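Local coordinates for lactaldehyde dehydrogenase (Methanocaldococcus jannaschii, PDB 3PQA), which oxidises lactaldehyde to lactate with NAD(+), preferring it to NADP, in the biosynthesis of coenzyme F420, and works as a homotetramer, at residues Val131-Pro139 with Val209-Thr220; Asn257-Phe268 with Phe291-Leu302. One frame throughout, in Å; residues are numbered along the deposited sequence.

Contact 1 of 2, residues Val131-Pro139 with Val209-Thr220; sequences VGIVGAITP and VVNEKVNMISFT
Gly135 and Ile137 carry the backbone pairing with strand 216-220: Gly135 N bonds to Met216 O at 2.8 Å, Ser218 N to Gly135 O, Ile137 N to Ser218 O and Thr220 N to Ile137 O. The ladder is parallel, its axes 19° apart. At its start Ile133 O takes two donors, Asn215 N at 2.9 Å and the longer, more bent Met216 N.

A side-chain amide extends the pairing backwards. Asn215 CG stands anti to its own carbonyl carbon (chi1 -64°), which turns OD1 to Ile133 N at 2.9 Å, in the amide plane on a lone pair and nearly straight (168°). The same OD1 lies 3.3 Å from Gly132 CA, where a side chain would clash; Lys47 is its second donor.

Among apolar groups, Ile137 spreads two branches: Ile137 CG2 meets the ring edge at Phe219 CD1 (3.5 Å), while Ile137 CD1 crosses to Val209 CG2 (3.7 Å). Pro139 CG rests on Thr220 CG2 at 3.9 Å.

The hydroxyls of Ser218 and Thr220 both bond Lys150 of helix 145-156. Phe219 packs on Val225, a probable NAD(+)-binding residue, and Thr220 lies beside Glu241, the likely active-site glutamate. Directional bonds thus fix the register of two neighbouring parallel strands in the Rossmann-type cofactor domain, and carbon packing seats helix 201-210 on the face of Ile137 and Phe219.

Contact 2 of 2, residues Asn257-Phe268 with Phe291-Leu302; sequences NKAVNALIKGSF and FIEMFVNKAKVL
Phe295 enters the groove of helix 257-268 as a knob among Val260, Leu263, Ile264 and Ser267. Its CG is anti to the backbone N (chi1 -174°), sending the ring across to the other helix rim first: the carbonyl carbon of Leu263 and Ser267 OG lie at its edge, OG 3.5 Å from CZ. That hydroxyl is held by its bond to Leu263 O, which also accepts Ser267 N from the opposite face of the carbonyl plane. Ile264 runs past Phe295 in the opposite direction, placing Ile264 CD1 3.6 Å from Phe295 CE1 and 3.8 Å from Ala299 CB.

The reciprocal knob is Val260, set among Phe291, Met294, Phe295 and Lys298. Its branches divide the work: CG2 touches Phe291 CE1 at 3.6 Å, and CG1 meets Lys298 CG, whose chain crosses at about a right angle. Leu263 CD1 comes across to Phe291 CZ, also 3.6 Å away. At the C-terminal end Phe268 and Phe295 reach in from opposite directions, Phe268 CE2 4.1 Å from Phe295 CZ, while Phe268 CD2 lies 3.7 Å from Leu302 CD1.

With the ring of Phe295 cut back to an alanine, a gap is likely to open between Leu263, Ile264 and Phe268, and the Ser267 hydroxyl would lose the ring edge that lies against it.

The axes cross at -46°, 9.6 Å apart. Strands 278-284 and 373-379 lie beneath, touched by Leu263, Ser267, Phe291 and Phe295: two helices side by side on parallel strands of a mixed sheet, the alpha/beta layering of the catalytic domain in aldehyde dehydrogenases.

In the fold
From the N terminus, strand 122-138 comes first; contact 1 brings it beside strand 216-220 after 69 intervening residues that include helix 145-156, strand 160-165 and most of helix 201-210, closing a long loop within the cofactor-binding sheet. The chain then passes through strand 237-241, which pairs with 216-220, and enters a second sheet at strand 246-250. There contact 2 closes a shorter loop of 22 residues, containing strand 278-284, between helices 256-268 and 288-300. The loops follow in series, neither enclosing nor crossing the other. They lie on opposite sides of the chain's centre, their own centres 39 Å apart: contact 1 joins strands within one sheet, contact 2 pairs two helices that lie on the other.

Contact 1 of 2, residues Val131-Pro139 with Val209-Thr220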
loop_
_atom_site.group_PDB
_atom_site.type_symbol
_atom_site.label_atom_id
_atom_site.label_comp_id
_atom_site.label_asym_id
_atom_site.label_seq_id
_atom_site.Cartn_x
_atom_site.Cartn_y
_atom_site.Cartn_z
ATOM N N VAL B 131 -15.221 12.881 -8.487
ATOM C CA VAL B 131 -15.057 13.535 -9.775
ATOM C C VAL B 131 -16.206 14.494 -10.091
ATOM O O VAL B 131 -16.004 15.490 -10.796
ATOM C CB VAL B 131 -14.876 12.521 -10.919
ATOM C CG1 VAL B 131 -13.522 11.838 -10.783
ATOM C CG2 VAL B 131 -16.016 11.490 -10.950
ATOM N N GLY B 132 -17.392 14.201 -9.563
ATOM C CA GLY B 132 -18.561 15.069 -9.710
ATOM C C GLY B 132 -19.759 14.244 -10.154
ATOM O O GLY B 132 -20.329 13.474 -9.365
ATOM N N ILE B 133 -20.142 14.407 -11.417
ATOM C CA ILE B 133 -21.191 13.595 -12.018
ATOM C C ILE B 133 -20.548 12.450 -12.792
ATOM O O ILE B 133 -19.770 12.680 -13.725
ATOM C CB ILE B 133 -22.099 14.417 -12.967
ATOM C CG1 ILE B 133 -22.750 15.584 -12.209
ATOM C CG2 ILE B 133 -23.172 13.521 -13.586
ATOM C CD1 ILE B 133 -23.652 16.490 -13.083
ATOM N N VAL B 134 -20.866 11.226 -12.374
ATOM C CA VAL B 134 -20.453 10.014 -13.066
ATOM C C VAL B 134 -21.569 9.635 -14.029
ATOM O O VAL B 134 -22.712 9.402 -13.610
ATOM C CB VAL B 134 -20.163 8.858 -12.076
ATOM C CG1 VAL B 134 -20.101 7.526 -12.812
ATOM C CG2 VAL B 134 -18.857 9.118 -11.318
ATOM N N GLY B 135 -21.219 9.574 -15.313
ATOM C CA GLY B 135 -22.124 9.065 -16.347
ATOM C C GLY B 135 -21.832 7.592 -16.565
ATOM O O GLY B 135 -20.801 7.247 -17.134
ATOM N N ALA B 136 -22.723 6.731 -16.080
ATOM C CA ALA B 136 -22.572 5.279 -16.187
ATOM C C ALA B 136 -23.414 4.770 -17.347
ATOM O O ALA B 136 -24.598 5.085 -17.453
ATOM C CB ALA B 136 -23.007 4.613 -14.884
ATOM N N ILE B 137 -22.798 4.011 -18.242
ATOM C CA ILE B 137 -23.525 3.455 -19.384
ATOM C C ILE B 137 -23.271 1.954 -19.354
ATOM O O ILE B 137 -22.127 1.518 -19.473
ATOM C CB ILE B 137 -23.106 4.136 -20.714
ATOM C CG1 ILE B 137 -23.388 5.654 -20.652
ATOM C CG2 ILE B 137 -23.816 3.482 -21.899
ATOM C CD1 ILE B 137 -22.864 6.443 -21.858
ATOM N N THR B 138 -24.335 1.184 -19.149
ATOM C CA THR B 138 -24.207 -0.225 -18.802
ATOM C C THR B 138 -24.782 -1.125 -19.887
ATOM O O THR B 138 -25.657 -0.702 -20.642
ATOM C CB THR B 138 -24.879 -0.528 -17.457
ATOM O OG1 THR B 138 -26.231 -0.046 -17.472
ATOM C CG2 THR B 138 -24.102 0.154 -16.317
ATOM N N PRO B 139 -24.286 -2.372 -19.970
ATOM C CA PRO B 139 -24.581 -3.256 -21.078
ATOM C C PRO B 139 -25.767 -4.181 -20.794
ATOM O O PRO B 139 -26.211 -4.286 -19.654
ATOM C CB PRO B 139 -23.293 -4.080 -21.176
ATOM C CG PRO B 139 -22.917 -4.275 -19.780
ATOM C CD PRO B 139 -23.243 -2.957 -19.092
ATOM N N VAL B 209 -22.505 11.303 -22.703
ATOM C CA VAL B 209 -21.118 11.355 -23.176
ATOM C C VAL B 209 -20.680 12.767 -23.530
ATOM O O VAL B 209 -19.587 13.193 -23.148
ATOM C CB VAL B 209 -20.902 10.409 -24.385
ATOM C CG1 VAL B 209 -19.532 10.597 -25.012
ATOM C CG2 VAL B 209 -21.082 8.958 -23.963
ATOM N N VAL B 210 -21.535 13.499 -24.248
ATOM C CA VAL B 210 -21.181 14.831 -24.764
ATOM C C VAL B 210 -21.422 15.994 -23.792
ATOM O O VAL B 210 -20.756 17.029 -23.896
ATOM C CB VAL B 210 -21.865 15.147 -26.140
ATOM C CG1 VAL B 210 -21.508 14.086 -27.182
ATOM C CG2 VAL B 210 -23.394 15.314 -26.003
ATOM N N ASN B 211 -22.361 15.832 -22.857
ATOM C CA ASN B 211 -22.732 16.927 -21.946
ATOM C C ASN B 211 -21.561 17.410 -21.092
ATOM O O ASN B 211 -20.948 16.621 -20.375
ATOM C CB ASN B 211 -23.883 16.505 -21.036
ATOM C CG ASN B 211 -24.562 17.683 -20.377
ATOM O OD1 ASN B 211 -23.962 18.396 -19.566
ATOM N ND2 ASN B 211 -25.833 17.894 -20.720
ATOM N N GLU B 212 -21.283 18.710 -21.139
ATOM C CA GLU B 212 -20.100 19.265 -20.471
ATOM C C GLU B 212 -20.193 19.286 -18.943
ATOM O O GLU B 212 -19.190 19.532 -18.269
ATOM C CB GLU B 212 -19.763 20.656 -21.036
ATOM C CG GLU B 212 -19.508 20.636 -22.545
ATOM C CD GLU B 212 -18.442 21.625 -23.021
ATOM O OE1 GLU B 212 -18.225 21.693 -24.255
ATOM O OE2 GLU B 212 -17.823 22.333 -22.186
ATOM N N LYS B 213 -21.395 19.052 -18.406
ATOM C CA LYS B 213 -21.594 18.965 -16.954
ATOM C C LYS B 213 -21.203 17.592 -16.393
ATOM O O LYS B 213 -20.940 17.451 -15.194
ATOM C CB LYS B 213 -23.040 19.294 -16.576
ATOM C CG LYS B 213 -23.416 20.761 -16.794
ATOM C CD LYS B 213 -24.897 20.993 -16.526
ATOM C CE LYS B 213 -25.351 22.371 -17.028
ATOM N NZ LYS B 213 -24.811 23.468 -16.206
ATOM N N VAL B 214 -21.174 16.580 -17.252
ATOM C CA VAL B 214 -20.779 15.241 -16.812
ATOM C C VAL B 214 -19.259 15.240 -16.655
ATOM O O VAL B 214 -18.549 15.727 -17.534
ATOM C CB VAL B 214 -21.274 14.168 -17.818
ATOM C CG1 VAL B 214 -20.712 12.778 -17.477
ATOM C CG2 VAL B 214 -22.824 14.141 -17.833
ATOM N N ASN B 215 -18.758 14.718 -15.530
ATOM C CA ASN B 215 -17.328 14.798 -15.223
ATOM C C ASN B 215 -16.521 13.567 -15.624
ATOM O O ASN B 215 -15.292 13.630 -15.811
ATOM C CB ASN B 215 -17.137 15.089 -13.732
ATOM C CG ASN B 215 -17.704 16.452 -13.340
ATOM O OD1 ASN B 215 -18.736 16.546 -12.679
ATOM N ND2 ASN B 215 -17.043 17.514 -13.791
ATOM N N MET B 216 -17.220 12.447 -15.741
ATOM C CA MET B 216 -16.585 11.164 -16.022
ATOM C C MET B 216 -17.562 10.256 -16.737
ATOM O O MET B 216 -18.755 10.252 -16.419
ATOM C CB MET B 216 -16.091 10.509 -14.728
ATOM C CG MET B 216 -15.692 9.051 -14.885
ATOM S SD MET B 216 -14.655 8.473 -13.558
ATOM C CE MET B 216 -14.379 6.778 -14.152
ATOM N N ILE B 217 -17.048 9.500 -17.704
ATOM C CA ILE B 217 -17.829 8.480 -18.402
ATOM C C ILE B 217 -17.239 7.128 -18.061
ATOM O O ILE B 217 -16.023 6.927 -18.138
ATOM C CB ILE B 217 -17.824 8.675 -19.953
ATOM C CG1 ILE B 217 -18.389 10.039 -20.338
ATOM C CG2 ILE B 217 -18.571 7.527 -20.670
ATOM C CD1 ILE B 217 -19.777 10.299 -19.808
ATOM N N SER B 218 -18.113 6.220 -17.638
ATOM C CA SER B 218 -17.755 4.834 -17.439
ATOM C C SER B 218 -18.720 4.010 -18.270
ATOM O O SER B 218 -19.922 3.934 -17.957
ATOM C CB SER B 218 -17.880 4.450 -15.976
ATOM O OG SER B 218 -17.461 3.115 -15.774
ATOM N N PHE B 219 -18.173 3.398 -19.316
ATOM C CA PHE B 219 -18.959 2.682 -20.326
ATOM C C PHE B 219 -18.487 1.248 -20.412
ATOM O O PHE B 219 -17.272 0.995 -20.452
ATOM C CB PHE B 219 -18.780 3.337 -21.702
ATOM C CG PHE B 219 -19.336 2.523 -22.843
ATOM C CD1 PHE B 219 -20.684 2.602 -23.172
ATOM C CD2 PHE B 219 -18.510 1.680 -23.593
ATOM C CE1 PHE B 219 -21.216 1.859 -24.227
ATOM C CE2 PHE B 219 -19.035 0.931 -24.657
ATOM C CZ PHE B 219 -20.393 1.017 -24.965
ATOM N N THR B 220 -19.442 0.315 -20.438
ATOM C CA THR B 220 -19.161 -1.104 -20.710
ATOM C C THR B 220 -20.022 -1.507 -21.910
ATOM O O THR B 220 -21.233 -1.284 -21.898
ATOM C CB THR B 220 -19.470 -1.999 -19.474
ATOM O OG1 THR B 220 -18.683 -1.556 -18.368
ATOM C CG2 THR B 220 -19.122 -3.482 -19.732
#

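Contact 2 of 2, residues Asn257-Phe268 with Phe291-Leu302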
loop_
_atom_site.group_PDB
_atom_site.type_symbol
_atom_site.label_atom_id
_atom_site.label_comp_id
_atom_site.label_asym_id
_atom_site.label_seq_id
_atom_site.Cartn_x
_atom_site.Cartn_y
_atom_site.Cartn_z
ATOM N N ASN B 257 -8.977 -33.194 -19.913
ATOM C CA ASN B 257 -10.277 -33.238 -19.243
ATOM C C ASN B 257 -10.627 -31.884 -18.616
ATOM O O ASN B 257 -11.723 -31.355 -18.832
ATOM C CB ASN B 257 -10.306 -34.338 -18.169
ATOM C CG ASN B 257 -10.480 -35.739 -18.753
ATOM O OD1 ASN B 257 -10.096 -36.727 -18.129
ATOM N ND2 ASN B 257 -11.071 -35.834 -19.937
ATOM N N LYS B 258 -9.683 -31.332 -17.855
ATOM C CA LYS B 258 -9.856 -30.033 -17.193
ATOM C C LYS B 258 -9.983 -28.892 -18.195
ATOM O O LYS B 258 -10.806 -27.982 -18.010
ATOM C CB LYS B 258 -8.695 -29.747 -16.235
ATOM C CG LYS B 258 -8.549 -30.791 -15.147
ATOM C CD LYS B 258 -8.519 -30.186 -13.769
ATOM C CE LYS B 258 -8.473 -31.280 -12.702
ATOM N NZ LYS B 258 -7.070 -31.625 -12.309
ATOM N N ALA B 259 -9.145 -28.922 -19.232
ATOM C CA ALA B 259 -9.181 -27.882 -20.252
ATOM C C ALA B 259 -10.541 -27.878 -20.970
ATOM O O ALA B 259 -11.153 -26.824 -21.164
ATOM C CB ALA B 259 -8.053 -28.052 -21.233
ATOM N N VAL B 260 -11.018 -29.062 -21.338
ATOM C CA VAL B 260 -12.315 -29.182 -21.996
ATOM C C VAL B 260 -13.441 -28.635 -21.113
ATOM O O VAL B 260 -14.258 -27.835 -21.580
ATOM C CB VAL B 260 -12.603 -30.636 -22.439
ATOM C CG1 VAL B 260 -14.039 -30.788 -22.913
ATOM C CG2 VAL B 260 -11.629 -31.039 -23.542
ATOM N N ASN B 261 -13.490 -29.065 -19.856
ATOM C CA ASN B 261 -14.519 -28.566 -18.948
ATOM C C ASN B 261 -14.463 -27.049 -18.808
ATOM O O ASN B 261 -15.492 -26.377 -18.914
ATOM C CB ASN B 261 -14.449 -29.280 -17.591
ATOM C CG ASN B 261 -14.843 -30.746 -17.699
ATOM O OD1 ASN B 261 -15.532 -31.151 -18.645
ATOM N ND2 ASN B 261 -14.405 -31.552 -16.737
ATOM N N ALA B 262 -13.254 -26.519 -18.626
ATOM C CA ALA B 262 -13.075 -25.072 -18.454
ATOM C C ALA B 262 -13.480 -24.333 -19.712
ATOM O O ALA B 262 -14.090 -23.259 -19.624
ATOM C CB ALA B 262 -11.626 -24.734 -18.079
ATOM N N LEU B 263 -13.158 -24.906 -20.875
ATOM C CA LEU B 263 -13.434 -24.222 -22.142
ATOM C C LEU B 263 -14.885 -24.335 -22.574
ATOM O O LEU B 263 -15.383 -23.455 -23.271
ATOM C CB LEU B 263 -12.466 -24.660 -23.254
ATOM C CG LEU B 263 -11.019 -24.177 -23.051
ATOM C CD1 LEU B 263 -10.049 -24.989 -23.905
ATOM C CD2 LEU B 263 -10.872 -22.672 -23.353
ATOM N N ILE B 264 -15.558 -25.409 -22.165
ATOM C CA ILE B 264 -17.012 -25.526 -22.369
ATOM C C ILE B 264 -17.724 -24.379 -21.652
ATOM O O ILE B 264 -18.542 -23.697 -22.253
ATOM C CB ILE B 264 -17.563 -26.927 -21.944
ATOM C CG1 ILE B 264 -17.148 -27.988 -22.966
ATOM C CG2 ILE B 264 -19.084 -26.902 -21.756
ATOM C CD1 ILE B 264 -17.844 -27.864 -24.343
ATOM N N LYS B 265 -17.389 -24.141 -20.389
ATOM C CA LYS B 265 -17.938 -22.996 -19.642
ATOM C C LYS B 265 -17.614 -21.671 -20.334
ATOM O O LYS B 265 -18.503 -20.859 -20.610
ATOM C CB LYS B 265 -17.398 -22.970 -18.202
ATOM C CG LYS B 265 -17.893 -24.117 -17.340
ATOM C CD LYS B 265 -17.416 -23.955 -15.908
ATOM C CE LYS B 265 -17.063 -25.302 -15.250
ATOM N NZ LYS B 265 -18.220 -26.018 -14.641
ATOM N N GLY B 266 -16.332 -21.464 -20.634
ATOM C CA GLY B 266 -15.861 -20.203 -21.209
ATOM C C GLY B 266 -16.468 -19.911 -22.573
ATOM O O GLY B 266 -16.700 -18.744 -22.931
ATOM N N SER B 267 -16.720 -20.978 -23.329
ATOM C CA SER B 267 -17.310 -20.869 -24.656
ATOM C C SER B 267 -18.804 -20.601 -24.629
ATOM O O SER B 267 -19.313 -19.863 -25.483
ATOM C CB SER B 267 -17.067 -22.164 -25.440
ATOM O OG SER B 267 -15.699 -22.284 -25.761
ATOM N N PHE B 268 -19.507 -21.189 -23.661
ATOM C CA PHE B 268 -20.964 -21.279 -23.789
ATOM C C PHE B 268 -21.802 -20.645 -22.691
ATOM O O PHE B 268 -23.005 -20.471 -22.869
ATOM C CB PHE B 268 -21.389 -22.721 -24.094
ATOM C CG PHE B 268 -20.746 -23.273 -25.347
ATOM C CD1 PHE B 268 -20.956 -22.657 -26.583
ATOM C CD2 PHE B 268 -19.899 -24.375 -25.285
ATOM C CE1 PHE B 268 -20.357 -23.137 -27.742
ATOM C CE2 PHE B 268 -19.297 -24.880 -26.447
ATOM C CZ PHE B 268 -19.531 -24.248 -27.683
ATOM N N PHE B 291 -8.421 -33.394 -28.421
ATOM C CA PHE B 291 -9.085 -32.268 -27.784
ATOM C C PHE B 291 -10.392 -31.932 -28.488
ATOM O O PHE B 291 -11.410 -31.759 -27.836
ATOM C CB PHE B 291 -8.216 -31.017 -27.742
ATOM C CG PHE B 291 -8.960 -29.819 -27.230
ATOM C CD1 PHE B 291 -9.093 -29.608 -25.866
ATOM C CD2 PHE B 291 -9.581 -28.942 -28.115
ATOM C CE1 PHE B 291 -9.814 -28.514 -25.383
ATOM C CE2 PHE B 291 -10.304 -27.841 -27.656
ATOM C CZ PHE B 291 -10.427 -27.624 -26.292
ATOM N N ILE B 292 -10.356 -31.834 -29.817
ATOM C CA ILE B 292 -11.557 -31.514 -30.588
ATOM C C ILE B 292 -12.682 -32.532 -30.338
ATOM O O ILE B 292 -13.818 -32.151 -30.085
ATOM C CB ILE B 292 -11.249 -31.332 -32.091
ATOM C CG1 ILE B 292 -10.450 -30.037 -32.312
ATOM C CG2 ILE B 292 -12.546 -31.321 -32.910
ATOM C CD1 ILE B 292 -9.761 -29.920 -33.693
ATOM N N GLU B 293 -12.354 -33.819 -30.389
ATOM C CA GLU B 293 -13.347 -34.859 -30.139
ATOM C C GLU B 293 -13.984 -34.694 -28.752
ATOM O O GLU B 293 -15.213 -34.730 -28.619
ATOM C CB GLU B 293 -12.731 -36.257 -30.286
ATOM C CG GLU B 293 -13.732 -37.380 -30.088
ATOM C CD GLU B 293 -13.089 -38.746 -29.895
ATOM O OE1 GLU B 293 -13.844 -39.722 -29.770
ATOM O OE2 GLU B 293 -11.847 -38.848 -29.845
ATOM N N MET B 294 -13.150 -34.497 -27.727
ATOM C CA MET B 294 -13.638 -34.336 -26.357
ATOM C C MET B 294 -14.517 -33.078 -26.232
ATOM O O MET B 294 -15.570 -33.104 -25.596
ATOM C CB MET B 294 -12.473 -34.284 -25.346
ATOM C CG MET B 294 -11.599 -35.556 -25.261
ATOM S SD MET B 294 -9.999 -35.318 -24.407
ATOM C CE MET B 294 -10.563 -35.031 -22.748
ATOM N N PHE B 295 -14.083 -31.987 -26.861
ATOM C CA PHE B 295 -14.761 -30.695 -26.764
ATOM C C PHE B 295 -16.122 -30.703 -27.472
ATOM O O PHE B 295 -17.119 -30.279 -26.904
ATOM C CB PHE B 295 -13.840 -29.606 -27.312
ATOM C CG PHE B 295 -14.369 -28.204 -27.147
ATOM C CD1 PHE B 295 -14.460 -27.616 -25.884
ATOM C CD2 PHE B 295 -14.742 -27.472 -28.262
ATOM C CE1 PHE B 295 -14.933 -26.310 -25.745
ATOM C CE2 PHE B 295 -15.211 -26.168 -28.145
ATOM C CZ PHE B 295 -15.313 -25.585 -26.881
ATOM N N VAL B 296 -16.159 -31.219 -28.700
ATOM C CA VAL B 296 -17.422 -31.366 -29.435
ATOM C C VAL B 296 -18.413 -32.258 -28.664
ATOM O O VAL B 296 -19.585 -31.909 -28.514
ATOM C CB VAL B 296 -17.170 -31.910 -30.864
ATOM C CG1 VAL B 296 -18.473 -32.331 -31.529
ATOM C CG2 VAL B 296 -16.439 -30.869 -31.720
ATOM N N ASN B 297 -17.925 -33.385 -28.140
ATOM C CA ASN B 297 -18.774 -34.332 -27.400
ATOM C C ASN B 297 -19.457 -33.734 -26.176
ATOM O O ASN B 297 -20.616 -34.037 -25.906
ATOM C CB ASN B 297 -17.995 -35.591 -27.000
ATOM C CG ASN B 297 -17.821 -36.551 -28.150
ATOM O OD1 ASN B 297 -18.371 -36.343 -29.233
ATOM N ND2 ASN B 297 -17.048 -37.611 -27.928
ATOM N N LYS B 298 -18.735 -32.883 -25.447
ATOM C CA LYS B 298 -19.281 -32.212 -24.275
ATOM C C LYS B 298 -20.237 -31.096 -24.692
ATOM O O LYS B 298 -21.237 -30.848 -24.021
ATOM C CB LYS B 298 -18.158 -31.676 -23.371
ATOM C CG LYS B 298 -17.220 -32.746 -22.765
ATOM C CD LYS B 298 -17.854 -33.559 -21.635
ATOM C CE LYS B 298 -16.781 -34.014 -20.635
ATOM N NZ LYS B 298 -17.337 -34.303 -19.271
ATOM N N ALA B 299 -19.940 -30.437 -25.807
ATOM C CA ALA B 299 -20.795 -29.360 -26.306
ATOM C C ALA B 299 -22.124 -29.886 -26.854
ATOM O O ALA B 299 -23.146 -29.200 -26.774
ATOM C CB ALA B 299 -20.072 -28.554 -27.371
ATOM N N LYS B 300 -22.080 -31.092 -27.422
ATOM C CA LYS B 300 -23.258 -31.812 -27.942
ATOM C C LYS B 300 -24.403 -32.011 -26.966
ATOM O O LYS B 300 -25.567 -32.038 -27.366
ATOM C CB LYS B 300 -22.846 -33.213 -28.405
ATOM C CG LYS B 300 -22.403 -33.299 -29.815
ATOM C CD LYS B 300 -22.236 -34.764 -30.198
ATOM C CE LYS B 300 -21.700 -34.898 -31.609
ATOM N NZ LYS B 300 -21.379 -36.318 -31.915
ATOM N N VAL B 301 -24.067 -32.200 -25.696
ATOM C CA VAL B 301 -25.050 -32.595 -24.695
ATOM C C VAL B 301 -25.610 -31.404 -23.912
ATOM O O VAL B 301 -26.403 -31.585 -22.997
ATOM C CB VAL B 301 -24.496 -33.699 -23.741
ATOM C CG1 VAL B 301 -24.075 -34.931 -24.539
ATOM C CG2 VAL B 301 -23.342 -33.171 -22.896
ATOM N N LEU B 302 -25.198 -30.190 -24.285
ATOM C CA LEU B 302 -25.742 -28.980 -23.664
ATOM C C LEU B 302 -27.227 -28.826 -23.974
ATOM O O LEU B 302 -27.674 -29.127 -25.081
ATOM C CB LEU B 302 -24.967 -27.732 -24.098
ATOM C CG LEU B 302 -23.475 -27.623 -23.750
ATOM C CD1 LEU B 302 -22.863 -26.428 -24.490
ATOM C CD2 LEU B 302 -23.225 -27.509 -22.236
#